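Local coordinates for avidin-related protein 2 (Gallus gallus, PDB 1WBI) that binds biotin as a member of the avidin family, probably as a tetramer, at the interface of chains A and B. Numbering follows the deposited sequence. Chains: chain A/B, Avidin-related protein 2.

The interface of chains A and B. Residues chain A 57, 60, 64; chain B 74-75.
A:Thr64 makes a direct hydrogen bond across the interface: its side-chain hydroxyl OG1 donates to the backbone carbonyl O of B:Glu75 over 2.6 Å. The hydroxyl approaches at a C=O...donor angle of 148°, somewhat off the carbonyl plane. It sits between the backbone N and the carbonyl carbon of its own residue (chi1 72°), which turns it toward chain B. The methyl CG2 of A:Thr64 packs beside the same oxygen.

Two waters extend the polar contact. Water 1 lies 3.0 Å from A:Thr64 N, in an almost straight bond. It also joins both the backbone O and the carboxylate OE1 of B:Glu75, and so ties the side chain of this residue to its own backbone. Water 2 bridges the same OE1 to the backbone N of A:Ala60, at 2.9 Å from that nitrogen. The bend of B:Glu75 at chi2 folds the carboxylate back so that OE1 can meet both waters.

The other contacts are packing and close carbon-to-oxygen approaches. One face of the A:His57 ring is turned to the backbone of B:Glu75, whose CA stands toward the rim, 4.0 Å from CE1. O and OE1 of B:Glu75 lie on the same side of the ring. CE1 also makes a close approach of 3.2 Å to the backbone O of B:Ser74. The ring and the carboxylate planes are 49° apart, so the two groups do not stack. A:Ala60 CB touches B:Glu75 OE1 at 3.7 Å. With an alanine in place of A:His57, the backbone of B:Glu75 would probably lose its flat support, and a gap would be left beside it.

A:His57 and A:Ala60 lie in the loop between strands 50-56 and 64-70, and A:Thr64 begins strand 64-70. B:Ser74 and B:Glu75 belong to the loop between strands 64-70 and 77-86. The patch joins strand ends of two avidin-type beta-barrels. Two-fold symmetry repeats it with the chains exchanged, and it is likely to help hold the tetramer usual in avidins.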
loop_
_atom_site.group_PDB
_atom_site.type_symbol
_atom_site.label_atom_id
_atom_site.label_comp_id
_atom_site.label_asym_id
_atom_site.label_seq_id
_atom_site.Cartn_x
_atom_site.Cartn_y
_atom_site.Cartn_z
ATOM N N HIS A 57 -18.349 3.514 10.676
ATOM C CA HIS A 57 -19.746 3.700 10.264
ATOM C C HIS A 57 -20.660 2.916 11.208
ATOM O O HIS A 57 -20.331 1.832 11.617
ATOM C CB HIS A 57 -19.924 3.279 8.808
ATOM C CG HIS A 57 -19.330 4.251 7.855
ATOM N ND1 HIS A 57 -20.068 5.266 7.280
ATOM C CD2 HIS A 57 -18.074 4.368 7.350
ATOM C CE1 HIS A 57 -19.272 5.987 6.505
ATOM N NE2 HIS A 57 -18.072 5.447 6.504
ATOM N N ALA A 60 -24.446 0.568 8.863
ATOM C CA ALA A 60 -24.248 -0.527 7.932
ATOM C C ALA A 60 -24.193 -1.877 8.646
ATOM O O ALA A 60 -23.632 -1.962 9.723
ATOM C CB ALA A 60 -22.958 -0.284 7.148
ATOM N N THR A 64 -17.489 -0.168 7.366
ATOM C CA THR A 64 -16.089 0.192 7.297
ATOM C C THR A 64 -15.697 1.021 8.510
ATOM O O THR A 64 -16.563 1.636 9.194
ATOM C CB THR A 64 -15.687 0.921 5.970
ATOM O OG1 THR A 64 -16.231 2.258 5.960
ATOM C CG2 THR A 64 -16.164 0.166 4.771
ATOM N N SER B 74 -20.592 8.624 1.680
ATOM C CA SER B 74 -20.437 7.282 1.166
ATOM C C SER B 74 -20.170 6.327 2.340
ATOM O O SER B 74 -20.018 6.782 3.480
ATOM C CB SER B 74 -19.311 7.238 0.152
ATOM O OG SER B 74 -18.068 7.300 0.791
ATOM N N GLU B 75 -20.117 5.028 2.064
ATOM C CA GLU B 75 -19.833 4.044 3.109
ATOM C C GLU B 75 -18.342 3.829 3.329
ATOM O O GLU B 75 -17.955 2.967 4.129
ATOM C CB GLU B 75 -20.545 2.754 2.819
ATOM C CG GLU B 75 -22.053 2.921 2.948
ATOM C CD GLU B 75 -22.566 3.152 4.344
ATOM O OE1 GLU B 75 -21.938 2.791 5.387
ATOM O OE2 GLU B 75 -23.682 3.729 4.393
HETATM O O HOH W 1 -19.564 1.555 5.967
HETATM O O HOH W 2 -23.378 3.061 7.860
#